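Mannosephosphate isomerase, putative (Archaeoglobus fulgidus, PDB 1ZX5) probably interconverts D-mannose 6-phosphate and D-fructose 6-phosphate as a zinc-dependent isomerase of the type 1 family. Local coordinates at residues E3-I8 and L53-Q58; Q10-L15 and P49-V54; A44-P49 and S60-F65. All blocks are in the same frame, centred on the assembly; numbering follows the deposited sequence. Where two conformers were deposited one is given.

Contact 1 (E3-I8 and L53-Q58)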
ATOM      1  N   GLU A   3      -7.491 -26.058   2.351  1.00 54.96           N
ATOM      2  CA  GLU A   3      -8.893 -25.828   2.721  1.00 52.23           C
ATOM      3  C   GLU A   3      -9.497 -24.593   2.034  1.00 48.83           C
ATOM      4  O   GLU A   3     -10.719 -24.481   1.904  1.00 48.55           O
ATOM      5  CB  GLU A   3      -9.010 -25.622   4.240  1.00 52.39           C
ATOM      6  CG  GLU A   3      -8.486 -26.768   5.111  1.00 53.87           C
ATOM      7  CD  GLU A   3      -8.292 -26.347   6.570  1.00 54.37           C
ATOM      8  OE1 GLU A   3      -9.196 -25.681   7.137  1.00 56.84           O
ATOM      9  OE2 GLU A   3      -7.232 -26.679   7.153  1.00 57.04           O
ATOM     10  N   LEU A   4      -8.642 -23.665   1.611  1.00 44.58           N
ATOM     11  CA  LEU A   4      -9.112 -22.376   1.115  1.00 40.59           C
ATOM     12  C   LEU A   4      -9.309 -22.358  -0.399  1.00 38.23           C
ATOM     13  O   LEU A   4      -8.572 -23.026  -1.127  1.00 37.84           O
ATOM     14  CB  LEU A   4      -8.163 -21.255   1.552  1.00 40.24           C
ATOM     15  CG  LEU A   4      -7.990 -21.026   3.058  1.00 38.84           C
ATOM     16  CD1 LEU A   4      -6.881 -20.014   3.312  1.00 37.11           C
ATOM     17  CD2 LEU A   4      -9.303 -20.590   3.726  1.00 36.55           C
ATOM     18  N   PRO A   5     -10.299 -21.577  -0.881  1.00 35.73           N
ATOM     19  CA  PRO A   5     -10.468 -21.426  -2.325  1.00 33.87           C
ATOM     20  C   PRO A   5      -9.327 -20.600  -2.906  1.00 32.24           C
ATOM     21  O   PRO A   5      -8.524 -20.048  -2.153  1.00 31.64           O
ATOM     22  CB  PRO A   5     -11.795 -20.672  -2.445  1.00 33.87           C
ATOM     23  CG  PRO A   5     -11.924 -19.934  -1.168  1.00 34.30           C
ATOM     24  CD  PRO A   5     -11.289 -20.790  -0.122  1.00 35.32           C
ATOM     25  N   SER A   6      -9.252 -20.536  -4.231  1.00 30.63           N
ATOM     26  CA  SER A   6      -8.233 -19.751  -4.918  1.00 29.29           C
ATOM     27  C   SER A   6      -8.393 -18.242  -4.718  1.00 28.74           C
ATOM     28  O   SER A   6      -7.404 -17.517  -4.663  1.00 28.90           O
ATOM     29  CB  SER A   6      -8.245 -20.057  -6.415  1.00 28.89           C
ATOM     30  OG  SER A   6      -7.606 -21.277  -6.689  1.00 28.12           O
ATOM     31  N   PHE A   7      -9.637 -17.781  -4.635  1.00 27.82           N
ATOM     32  CA  PHE A   7      -9.943 -16.367  -4.669  1.00 27.23           C
ATOM     33  C   PHE A   7     -10.858 -15.963  -3.520  1.00 27.48           C
ATOM     34  O   PHE A   7     -12.006 -16.411  -3.436  1.00 27.87           O
ATOM     35  CB  PHE A   7     -10.570 -15.986  -6.020  1.00 27.09           C
ATOM     36  CG  PHE A   7      -9.839 -16.550  -7.217  1.00 26.30           C
ATOM     37  CD1 PHE A   7      -8.515 -16.194  -7.479  1.00 26.53           C
ATOM     38  CD2 PHE A   7     -10.474 -17.440  -8.072  1.00 25.38           C
ATOM     39  CE1 PHE A   7      -7.837 -16.725  -8.580  1.00 26.47           C
ATOM     40  CE2 PHE A   7      -9.808 -17.971  -9.174  1.00 26.23           C
ATOM     41  CZ  PHE A   7      -8.485 -17.605  -9.428  1.00 25.57           C
ATOM     42  N   ILE A   8     -10.326 -15.121  -2.638  1.00 27.07           N
ATOM     43  CA  ILE A   8     -11.046 -14.644  -1.473  1.00 26.88           C
ATOM     44  C   ILE A   8     -11.322 -13.156  -1.660  1.00 27.18           C
ATOM     45  O   ILE A   8     -10.430 -12.390  -2.021  1.00 27.07           O
ATOM     46  CB  ILE A   8     -10.269 -14.943  -0.164  1.00 26.82           C
ATOM     47  CG1 ILE A   8     -10.146 -16.466   0.030  1.00 26.70           C
ATOM     48  CG2 ILE A   8     -10.928 -14.250   1.060  1.00 25.33           C
ATOM     49  CD1 ILE A   8      -9.144 -16.900   1.110  1.00 26.92           C
ATOM     50  N   LEU A  53     -15.107 -12.888   2.535  1.00 39.05           N
ATOM     51  CA  LEU A  53     -16.004 -13.997   2.203  1.00 41.57           C
ATOM     52  C   LEU A  53     -15.211 -15.227   1.768  1.00 42.37           C
ATOM     53  O   LEU A  53     -14.548 -15.218   0.717  1.00 42.19           O
ATOM     54  CB  LEU A  53     -16.956 -13.608   1.066  1.00 42.14           C
ATOM     55  CG  LEU A  53     -18.126 -12.661   1.330  1.00 44.03           C
ATOM     56  CD1 LEU A  53     -18.524 -11.963   0.020  1.00 46.38           C
ATOM     57  CD2 LEU A  53     -19.304 -13.401   1.963  1.00 45.18           C
ATOM     58  N   VAL A  54     -15.293 -16.279   2.576  1.00 43.68           N
ATOM     59  CA  VAL A  54     -14.688 -17.558   2.229  1.00 45.20           C
ATOM     60  C   VAL A  54     -15.779 -18.583   1.867  1.00 46.48           C
ATOM     61  O   VAL A  54     -16.511 -19.059   2.745  1.00 46.65           O
ATOM     62  CB  VAL A  54     -13.756 -18.083   3.354  1.00 45.04           C
ATOM     63  CG1 VAL A  54     -13.246 -19.488   3.017  1.00 45.12           C
ATOM     64  CG2 VAL A  54     -12.587 -17.128   3.562  1.00 44.00           C
ATOM     65  N   LYS A  55     -15.879 -18.902   0.569  1.00 48.02           N
ATOM     66  CA  LYS A  55     -16.942 -19.778   0.038  1.00 49.55           C
ATOM     67  C   LYS A  55     -18.354 -19.276   0.422  1.00 49.81           C
ATOM     68  O   LYS A  55     -19.257 -20.069   0.721  1.00 49.99           O
ATOM     69  CB  LYS A  55     -16.731 -21.245   0.481  1.00 49.90           C
ATOM     70  CG  LYS A  55     -15.632 -22.015  -0.283  1.00 51.90           C
ATOM     71  CD  LYS A  55     -15.003 -23.107   0.605  1.00 54.45           C
ATOM     72  CE  LYS A  55     -14.449 -24.287  -0.212  1.00 55.67           C
ATOM     73  NZ  LYS A  55     -13.081 -24.052  -0.768  1.00 56.40           N
ATOM     74  N   GLY A  56     -18.532 -17.956   0.431  1.00 50.03           N
ATOM     75  CA  GLY A  56     -19.823 -17.374   0.777  1.00 50.17           C
ATOM     76  C   GLY A  56     -20.077 -17.007   2.236  1.00 50.36           C
ATOM     77  O   GLY A  56     -21.068 -16.318   2.524  1.00 50.65           O
ATOM     78  N   GLN A  57     -19.202 -17.444   3.147  0.50 50.18           N
ATOM     79  CA  GLN A  57     -19.330 -17.100   4.574  0.50 49.89           C
ATOM     80  C   GLN A  57     -18.371 -15.990   5.017  0.50 49.54           C
ATOM     81  O   GLN A  57     -17.232 -15.901   4.543  0.50 49.60           O
ATOM     82  CB  GLN A  57     -19.170 -18.330   5.473  0.50 49.85           C
ATOM     83  CG  GLN A  57     -20.404 -19.215   5.542  0.50 50.31           C
ATOM     84  CD  GLN A  57     -20.546 -20.106   4.329  0.50 50.84           C
ATOM     85  OE1 GLN A  57     -19.562 -20.412   3.649  0.50 51.02           O
ATOM     86  NE2 GLN A  57     -21.777 -20.530   4.046  0.50 51.15           N
ATOM     87  N   GLN A  58     -18.848 -15.170   5.950  1.00 48.99           N
ATOM     88  CA  GLN A  58     -18.163 -13.954   6.368  1.00 47.96           C
ATOM     89  C   GLN A  58     -17.309 -14.124   7.632  1.00 46.38           C
ATOM     90  O   GLN A  58     -17.768 -14.681   8.623  1.00 46.12           O
ATOM     91  CB  GLN A  58     -19.213 -12.858   6.556  1.00 48.14           C
ATOM     92  CG  GLN A  58     -18.690 -11.552   7.063  1.00 49.89           C
ATOM     93  CD  GLN A  58     -19.761 -10.484   7.114  1.00 52.46           C
ATOM     94  OE1 GLN A  58     -20.056  -9.935   8.182  1.00 53.38           O
ATOM     95  NE2 GLN A  58     -20.353 -10.179   5.956  1.00 52.36           N
TER
HETATM   96  O   HOH W   1     -14.304 -17.070  -1.883  1.00 35.47           O
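The pyrrolidine ring of P5 meets the 53-58 segment through CD, which lies 3.9 Å from CG1 of V54, the two side chains crossing at about a right angle; NZ of K55 comes up to CD and CB of the same ring. The aromatic ring of F7, by contrast, starts from a CB that points away from this segment. S6 CB sits 3.6 Å above the plane of the F7 ring, over its centre, and F284 makes an edge-to-face pair with it.

V54 divides its two methyls between separate partners. With CG1 anti to the backbone N (chi1 174°), that methyl packs on P5 CD and L4 CD2, whereas CG2 faces CG2 of I8 at 4.2 Å. The same I8 methyl also lies 3.8 Å from the carbonyl O of L53. The K55 side chain slants across P5 and bends at its last torsion (chi4 83°), which puts NZ 3.6 Å from the carbonyl O of E3, where no hydrogen bond forms.

No direct hydrogen bond crosses the contact; water 1 supplies the polar link. It donates to F7 O at 2.9 Å and to L53 O at 3.2 Å, and accepts weakly from K55 N. Around the loop, E71 receives the backbone N-H groups of E3 and L4, L4 packs on H68 and L72 of helix 61-73, and I8 is bonded through its backbone to L276.

The 53-58 side is a beta hairpin with a two-residue loop, K55-G56, in a type I' turn from V54 to Q57: V54 N bonds to Q57 O at 2.8 Å, and Q57 N returns to V54 O. A side chain at G56 would collide with K55 O. This hairpin joins strands 51-54 and 57-60 of a three-stranded antiparallel sheet.

Contact 2 (Q10-L15 and P49-V54); sequences QAQENL and PSTVLV
Q10 and V52 form an antiparallel, non-hydrogen-bonded bridge with their CA atoms 4.1 Å apart and their side chains diverging, and the next residue closes the pairing with A11 N to T51 O at 2.8 Å (N-H...O 153°). Farther along, water 2 links the backbones, donating to Q12 O at 2.7 Å and accepting from T51 N at 2.9 Å.

Among the side chains, the methyl of A11 rests on L53 CG at 3.7 Å, the one apolar side-chain pair across this contact. N14 and S50 make the side-chain hydrogen bond of the contact. CG of N14 is anti to the backbone N (chi1 -167°), on the side of S50, and ND2 donates to S50 OG over 3.1 Å, nearly straight at 166° and close to the amide plane. S50 OG also bonds with S43 N, while ND2 has a further acceptor in R48 O; both polar ends are thus tied to the 43-48 region as well as to each other. T51 OG1, in the crowded position between its backbone N and carbonyl carbon, is buried here with no partner in the model.

Strand 51-54 runs between strands 9-10 and 57-60 in its sheet. S50 and V52 touch M61 of helix 61-73, while Q10 NE2 bonds to W40 O and N14 packs on W40, in strand 36-41 of the separate six-stranded sheet.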
ATOM      1  N   GLN A  10     -13.310  -9.400  -0.297  1.00 29.86           N
ATOM      2  CA  GLN A  10     -13.829  -8.678   0.875  1.00 30.96           C
ATOM      3  C   GLN A  10     -15.337  -8.742   0.864  1.00 31.42           C
ATOM      4  O   GLN A  10     -15.947  -8.553  -0.183  1.00 31.80           O
ATOM      5  CB  GLN A  10     -13.395  -7.207   0.901  1.00 30.71           C
ATOM      6  CG  GLN A  10     -11.944  -7.028   1.234  1.00 31.33           C
ATOM      7  CD  GLN A  10     -11.596  -5.637   1.723  1.00 30.17           C
ATOM      8  OE1 GLN A  10     -12.211  -4.633   1.352  1.00 32.83           O
ATOM      9  NE2 GLN A  10     -10.584  -5.572   2.538  1.00 27.85           N
ATOM     10  N   ALA A  11     -15.920  -9.001   2.030  1.00 32.16           N
ATOM     11  CA  ALA A  11     -17.373  -9.011   2.220  1.00 32.67           C
ATOM     12  C   ALA A  11     -17.988  -7.601   2.197  1.00 33.10           C
ATOM     13  O   ALA A  11     -19.117  -7.414   1.734  1.00 33.51           O
ATOM     14  CB  ALA A  11     -17.706  -9.700   3.528  1.00 32.58           C
ATOM     15  N   GLN A  12     -17.240  -6.628   2.721  0.50 32.88           N
ATOM     16  CA  GLN A  12     -17.669  -5.229   2.800  0.50 32.43           C
ATOM     17  C   GLN A  12     -16.468  -4.319   2.572  0.50 32.29           C
ATOM     18  O   GLN A  12     -15.328  -4.714   2.827  0.50 32.17           O
ATOM     19  CB  GLN A  12     -18.353  -4.913   4.155  0.50 32.32           C
ATOM     20  CG  GLN A  12     -17.601  -5.366   5.412  0.50 31.80           C
ATOM     21  CD  GLN A  12     -18.206  -4.846   6.727  0.50 32.47           C
ATOM     22  OE1 GLN A  12     -19.412  -4.946   6.965  0.50 32.35           O
ATOM     23  NE2 GLN A  12     -17.355  -4.297   7.589  0.50 31.14           N
ATOM     24  N   GLU A  13     -16.731  -3.108   2.085  1.00 32.23           N
ATOM     25  CA  GLU A  13     -15.688  -2.098   1.869  1.00 32.00           C
ATOM     26  C   GLU A  13     -15.117  -1.631   3.228  1.00 30.14           C
ATOM     27  O   GLU A  13     -15.819  -1.600   4.227  1.00 30.15           O
ATOM     28  CB  GLU A  13     -16.273  -0.923   1.056  1.00 32.71           C
ATOM     29  CG  GLU A  13     -17.500  -0.240   1.735  1.00 35.62           C
ATOM     30  CD  GLU A  13     -18.587   0.253   0.744  1.00 40.52           C
ATOM     31  OE1 GLU A  13     -18.447   0.032  -0.490  1.00 43.76           O
ATOM     32  OE2 GLU A  13     -19.590   0.852   1.202  1.00 38.78           O
ATOM     33  N   ASN A  14     -13.833  -1.311   3.242  1.00 28.44           N
ATOM     34  CA  ASN A  14     -13.129  -0.867   4.429  1.00 27.01           C
ATOM     35  C   ASN A  14     -12.528   0.514   4.130  1.00 26.10           C
ATOM     36  O   ASN A  14     -11.347   0.640   3.804  1.00 25.92           O
ATOM     37  CB  ASN A  14     -12.065  -1.906   4.818  1.00 26.52           C
ATOM     38  CG  ASN A  14     -11.491  -1.684   6.219  1.00 27.41           C
ATOM     39  OD1 ASN A  14     -11.893  -0.761   6.930  1.00 29.56           O
ATOM     40  ND2 ASN A  14     -10.529  -2.523   6.609  1.00 24.38           N
ATOM     41  N   LEU A  15     -13.365   1.541   4.242  1.00 25.18           N
ATOM     42  CA  LEU A  15     -13.022   2.903   3.818  1.00 24.92           C
ATOM     43  C   LEU A  15     -12.690   3.806   4.993  1.00 24.68           C
ATOM     44  O   LEU A  15     -13.158   3.575   6.105  1.00 24.54           O
ATOM     45  CB  LEU A  15     -14.163   3.523   2.994  1.00 24.34           C
ATOM     46  CG  LEU A  15     -14.688   2.655   1.836  1.00 25.53           C
ATOM     47  CD1 LEU A  15     -15.842   3.365   1.087  1.00 22.10           C
ATOM     48  CD2 LEU A  15     -13.540   2.242   0.873  1.00 23.15           C
ATOM     49  N   PRO A  49      -9.683  -3.929  10.780  1.00 33.43           N
ATOM     50  CA  PRO A  49      -9.588  -5.171  10.015  1.00 32.13           C
ATOM     51  C   PRO A  49     -10.664  -5.289   8.930  1.00 31.18           C
ATOM     52  O   PRO A  49     -11.805  -4.865   9.131  1.00 30.80           O
ATOM     53  CB  PRO A  49      -9.762  -6.256  11.077  1.00 31.94           C
ATOM     54  CG  PRO A  49     -10.546  -5.611  12.166  1.00 32.62           C
ATOM     55  CD  PRO A  49     -10.235  -4.150  12.136  1.00 33.34           C
ATOM     56  N   SER A  50     -10.286  -5.844   7.782  1.00 30.13           N
ATOM     57  CA  SER A  50     -11.231  -6.119   6.713  1.00 29.85           C
ATOM     58  C   SER A  50     -11.983  -7.389   7.052  1.00 30.40           C
ATOM     59  O   SER A  50     -11.482  -8.238   7.798  1.00 30.33           O
ATOM     60  CB  SER A  50     -10.506  -6.294   5.379  1.00 29.27           C
ATOM     61  OG  SER A  50     -10.000  -5.053   4.910  1.00 28.74           O
ATOM     62  N   THR A  51     -13.187  -7.518   6.518  1.00 31.06           N
ATOM     63  CA  THR A  51     -13.910  -8.766   6.647  1.00 32.62           C
ATOM     64  C   THR A  51     -14.032  -9.398   5.261  1.00 32.75           C
ATOM     65  O   THR A  51     -14.246  -8.712   4.257  1.00 32.17           O
ATOM     66  CB  THR A  51     -15.303  -8.619   7.366  1.00 33.00           C
ATOM     67  OG1 THR A  51     -16.212  -7.945   6.509  1.00 36.53           O
ATOM     68  CG2 THR A  51     -15.206  -7.823   8.680  1.00 32.42           C
ATOM     69  N   VAL A  52     -13.876 -10.716   5.219  1.00 33.86           N
ATOM     70  CA  VAL A  52     -13.781 -11.440   3.960  1.00 34.99           C
ATOM     71  C   VAL A  52     -14.881 -12.495   3.790  1.00 36.74           C
ATOM     72  O   VAL A  52     -15.504 -12.925   4.765  1.00 36.29           O
ATOM     73  CB  VAL A  52     -12.367 -12.081   3.772  1.00 34.60           C
ATOM     74  CG1 VAL A  52     -11.290 -11.006   3.749  1.00 33.23           C
ATOM     75  CG2 VAL A  52     -12.077 -13.128   4.847  1.00 32.82           C
ATOM     76  N   LEU A  53     -15.107 -12.888   2.535  1.00 39.05           N
ATOM     77  CA  LEU A  53     -16.004 -13.997   2.203  1.00 41.57           C
ATOM     78  C   LEU A  53     -15.211 -15.227   1.768  1.00 42.37           C
ATOM     79  O   LEU A  53     -14.548 -15.218   0.717  1.00 42.19           O
ATOM     80  CB  LEU A  53     -16.956 -13.608   1.066  1.00 42.14           C
ATOM     81  CG  LEU A  53     -18.126 -12.661   1.330  1.00 44.03           C
ATOM     82  CD1 LEU A  53     -18.524 -11.963   0.020  1.00 46.38           C
ATOM     83  CD2 LEU A  53     -19.304 -13.401   1.963  1.00 45.18           C
ATOM     84  N   VAL A  54     -15.293 -16.279   2.576  1.00 43.68           N
ATOM     85  CA  VAL A  54     -14.688 -17.558   2.229  1.00 45.20           C
ATOM     86  C   VAL A  54     -15.779 -18.583   1.867  1.00 46.48           C
ATOM     87  O   VAL A  54     -16.511 -19.059   2.745  1.00 46.65           O
ATOM     88  CB  VAL A  54     -13.756 -18.083   3.354  1.00 45.04           C
ATOM     89  CG1 VAL A  54     -13.246 -19.488   3.017  1.00 45.12           C
ATOM     90  CG2 VAL A  54     -12.587 -17.128   3.562  1.00 44.00           C
TER
HETATM   91  O   HOH W   2     -13.920  -5.151   5.097  1.00 22.06           O

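Contact 3 (A44-P49 and S60-F65)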
ATOM      1  N   ALA A  44      -5.388  -6.802   7.895  1.00 28.63           N
ATOM      2  CA  ALA A  44      -5.358  -7.490   9.181  1.00 29.82           C
ATOM      3  C   ALA A  44      -4.788  -6.564  10.265  1.00 31.02           C
ATOM      4  O   ALA A  44      -4.224  -7.032  11.249  1.00 31.75           O
ATOM      5  CB  ALA A  44      -4.562  -8.771   9.094  1.00 29.35           C
ATOM      6  N   HIS A  45      -4.917  -5.254  10.071  1.00 32.01           N
ATOM      7  CA  HIS A  45      -4.501  -4.297  11.082  1.00 33.16           C
ATOM      8  C   HIS A  45      -5.603  -4.168  12.134  1.00 33.79           C
ATOM      9  O   HIS A  45      -6.761  -3.910  11.808  1.00 33.44           O
ATOM     10  CB  HIS A  45      -4.174  -2.942  10.447  1.00 33.24           C
ATOM     11  CG  HIS A  45      -3.434  -2.017  11.362  1.00 34.54           C
ATOM     12  ND1 HIS A  45      -4.065  -1.271  12.338  1.00 36.87           N
ATOM     13  CD2 HIS A  45      -2.112  -1.741  11.473  1.00 33.77           C
ATOM     14  CE1 HIS A  45      -3.165  -0.563  13.000  1.00 35.86           C
ATOM     15  NE2 HIS A  45      -1.974  -0.830  12.492  1.00 36.11           N
ATOM     16  N   THR A  46      -5.240  -4.359  13.400  1.00 35.38           N
ATOM     17  CA  THR A  46      -6.226  -4.403  14.494  1.00 36.61           C
ATOM     18  C   THR A  46      -7.108  -3.147  14.631  1.00 36.89           C
ATOM     19  O   THR A  46      -8.232  -3.240  15.122  1.00 37.22           O
ATOM     20  CB  THR A  46      -5.578  -4.751  15.851  1.00 36.68           C
ATOM     21  OG1 THR A  46      -4.624  -3.740  16.194  1.00 39.04           O
ATOM     22  CG2 THR A  46      -4.870  -6.104  15.769  1.00 37.34           C
ATOM     23  N   SER A  47      -6.621  -1.988  14.189  1.00 37.17           N
ATOM     24  CA  SER A  47      -7.424  -0.766  14.267  1.00 37.55           C
ATOM     25  C   SER A  47      -8.581  -0.780  13.262  1.00 37.19           C
ATOM     26  O   SER A  47      -9.580  -0.079  13.442  1.00 36.81           O
ATOM     27  CB  SER A  47      -6.548   0.485  14.071  1.00 38.17           C
ATOM     28  OG  SER A  47      -6.106   0.622  12.717  1.00 40.04           O
ATOM     29  N   ARG A  48      -8.460  -1.607  12.222  1.00 36.43           N
ATOM     30  CA  ARG A  48      -9.335  -1.493  11.065  1.00 35.71           C
ATOM     31  C   ARG A  48      -9.293  -2.773  10.198  1.00 34.48           C
ATOM     32  O   ARG A  48      -8.910  -2.730   9.029  1.00 34.17           O
ATOM     33  CB  ARG A  48      -8.904  -0.223  10.303  1.00 36.18           C
ATOM     34  CG  ARG A  48      -9.747   0.211   9.148  1.00 38.38           C
ATOM     35  CD  ARG A  48      -9.934   1.723   9.119  1.00 41.68           C
ATOM     36  NE  ARG A  48      -8.792   2.530   9.564  1.00 41.98           N
ATOM     37  CZ  ARG A  48      -8.926   3.714  10.167  1.00 43.16           C
ATOM     38  NH1 ARG A  48      -7.848   4.401  10.538  1.00 44.26           N
ATOM     39  NH2 ARG A  48     -10.140   4.211  10.416  1.00 39.12           N
ATOM     40  N   PRO A  49      -9.683  -3.929  10.780  1.00 33.43           N
ATOM     41  CA  PRO A  49      -9.588  -5.171  10.015  1.00 32.13           C
ATOM     42  C   PRO A  49     -10.664  -5.289   8.930  1.00 31.18           C
ATOM     43  O   PRO A  49     -11.805  -4.865   9.131  1.00 30.80           O
ATOM     44  CB  PRO A  49      -9.762  -6.256  11.077  1.00 31.94           C
ATOM     45  CG  PRO A  49     -10.546  -5.611  12.166  1.00 32.62           C
ATOM     46  CD  PRO A  49     -10.235  -4.150  12.136  1.00 33.34           C
ATOM     47  N   SER A  60     -13.442 -12.179   9.711  1.00 39.92           N
ATOM     48  CA  SER A  60     -12.437 -11.135   9.750  1.00 38.79           C
ATOM     49  C   SER A  60     -11.098 -11.656   9.231  1.00 37.97           C
ATOM     50  O   SER A  60     -10.805 -12.839   9.395  1.00 37.70           O
ATOM     51  CB  SER A  60     -12.315 -10.618  11.188  1.00 38.57           C
ATOM     52  OG  SER A  60     -11.064 -10.022  11.445  1.00 38.57           O
HETATM   53  N   MSE A  61     -10.290 -10.773   8.628  1.00 36.83           N
HETATM   54  CA  MSE A  61      -8.933 -11.121   8.173  1.00 36.49           C
HETATM   55  C   MSE A  61      -8.090 -11.640   9.313  1.00 36.08           C
HETATM   56  O   MSE A  61      -7.154 -12.419   9.109  1.00 36.35           O
HETATM   57  CB  MSE A  61      -8.195  -9.910   7.589  1.00 36.45           C
HETATM   58  CG  MSE A  61      -8.382  -9.673   6.129  1.00 37.29           C
HETATM   59 SE   MSE A  61      -7.820 -11.192   5.038  0.90 39.54          SE
HETATM   60  CE  MSE A  61      -5.948 -11.288   5.438  1.00 37.14           C
ATOM     61  N   ILE A  62      -8.399 -11.164  10.509  1.00 35.66           N
ATOM     62  CA  ILE A  62      -7.663 -11.541  11.713  1.00 35.30           C
ATOM     63  C   ILE A  62      -7.983 -12.998  12.079  1.00 34.92           C
ATOM     64  O   ILE A  62      -7.073 -13.779  12.359  1.00 34.61           O
ATOM     65  CB  ILE A  62      -7.922 -10.524  12.852  1.00 35.24           C
ATOM     66  CG1 ILE A  62      -7.235  -9.194  12.484  1.00 34.98           C
ATOM     67  CG2 ILE A  62      -7.455 -11.071  14.215  1.00 34.93           C
ATOM     68  CD1 ILE A  62      -7.435  -8.060  13.481  1.00 35.79           C
ATOM     69  N   GLU A  63      -9.268 -13.352  12.071  0.50 34.72           N
ATOM     70  CA  GLU A  63      -9.673 -14.736  12.263  0.50 34.74           C
ATOM     71  C   GLU A  63      -9.057 -15.592  11.157  0.50 34.45           C
ATOM     72  O   GLU A  63      -8.370 -16.576  11.442  0.50 34.52           O
ATOM     73  CB  GLU A  63     -11.201 -14.872  12.279  0.50 34.73           C
ATOM     74  CG  GLU A  63     -11.709 -16.237  12.741  0.50 34.96           C
ATOM     75  CD  GLU A  63     -13.227 -16.306  12.848  0.50 35.24           C
ATOM     76  OE1 GLU A  63     -13.828 -15.436  13.516  0.50 36.25           O
ATOM     77  OE2 GLU A  63     -13.822 -17.242  12.277  0.50 36.03           O
ATOM     78  N   LEU A  64      -9.265 -15.191   9.901  1.00 34.25           N
ATOM     79  CA  LEU A  64      -8.729 -15.953   8.762  1.00 33.66           C
ATOM     80  C   LEU A  64      -7.233 -16.269   8.934  1.00 33.05           C
ATOM     81  O   LEU A  64      -6.810 -17.407   8.748  1.00 32.56           O
ATOM     82  CB  LEU A  64      -8.988 -15.231   7.426  1.00 33.30           C
ATOM     83  CG  LEU A  64      -8.509 -15.990   6.177  1.00 33.60           C
ATOM     84  CD1 LEU A  64      -9.440 -17.163   5.835  1.00 33.60           C
ATOM     85  CD2 LEU A  64      -8.354 -15.069   4.992  1.00 32.85           C
ATOM     86  N   PHE A  65      -6.453 -15.264   9.318  1.00 32.71           N
ATOM     87  CA  PHE A  65      -5.019 -15.437   9.475  1.00 32.84           C
ATOM     88  C   PHE A  65      -4.641 -16.341  10.663  1.00 33.58           C
ATOM     89  O   PHE A  65      -3.738 -17.166  10.546  1.00 33.74           O
ATOM     90  CB  PHE A  65      -4.298 -14.084   9.544  1.00 32.30           C
ATOM     91  CG  PHE A  65      -2.799 -14.198   9.556  1.00 31.54           C
ATOM     92  CD1 PHE A  65      -2.104 -14.542   8.399  1.00 31.61           C
ATOM     93  CD2 PHE A  65      -2.082 -13.984  10.724  1.00 30.27           C
ATOM     94  CE1 PHE A  65      -0.711 -14.656   8.403  1.00 31.07           C
ATOM     95  CE2 PHE A  65      -0.689 -14.098  10.741  1.00 30.61           C
ATOM     96  CZ  PHE A  65      -0.002 -14.427   9.573  1.00 30.65           C
TER
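Apolar contacts carry most of this interface, and I62 makes most of them. Its CD1 lies 3.8 Å from CB of P49 and 4.0 Å from CG2 of T46, so the tip of one isoleucine branch meets two residues of the 44-49 loop. The I62 side chain crosses that of T46 at about a right angle and that of P49 at a slant. Lower on the same branch, CG1 lies 4.3 Å from CB of A44. A44 also packs on the selenomethionine M61, CB to CB at 4.1 Å; the M61 chain then bends at chi2 and chi3, and beyond this contact it touches F83, V52 and L276.

The helix 61-73 that provides these side chains follows directly on strand 57-60, and S60 is its N-cap. OG of S60, anti to the backbone N (chi1 156°), accepts from I62 N at 3.0 Å (N-H...O 149°), and the same OG lies beside CB of P49. An alanine here has no OG to accept from I62 N, and the first turn of the helix would probably be less firmly held.

Hydrogen bonds do not cross between the segments; each is held from within or by neighbours. On the loop side a type I turn from H45 to R48 is closed by R48 N to H45 O at 2.9 Å, and S47 N approaches H45 ND1 from a direction tilted 27° out of the ring plane. R48 O also takes a hydrogen bond from S43 OG. On the helix side L64 N bonds to S60 O at 2.9 Å.

In the fold
The three contacts form a continuous patch on one side of the chain's centre. Contacts 1 and 2, with centres about 12 Å apart, share L53 and V54 of strand 51-54, and I8 CG2 packs on V52 CB at 3.8 Å. Contacts 2 and 3 lie about 9 Å apart between centres and share P49; S50 O to M61 N, 2.9 Å, is a probable hydrogen bond between them, and V52 CG1 packs on M61 SE at 3.7 Å. Contacts 1 and 3, about 15 Å apart between centres, meet where L64 CD1 touches V54 CG2 at 3.9 Å. The fructofuranose pocket, formed by P95-Q97 and D150-K154, includes no residue of any contact.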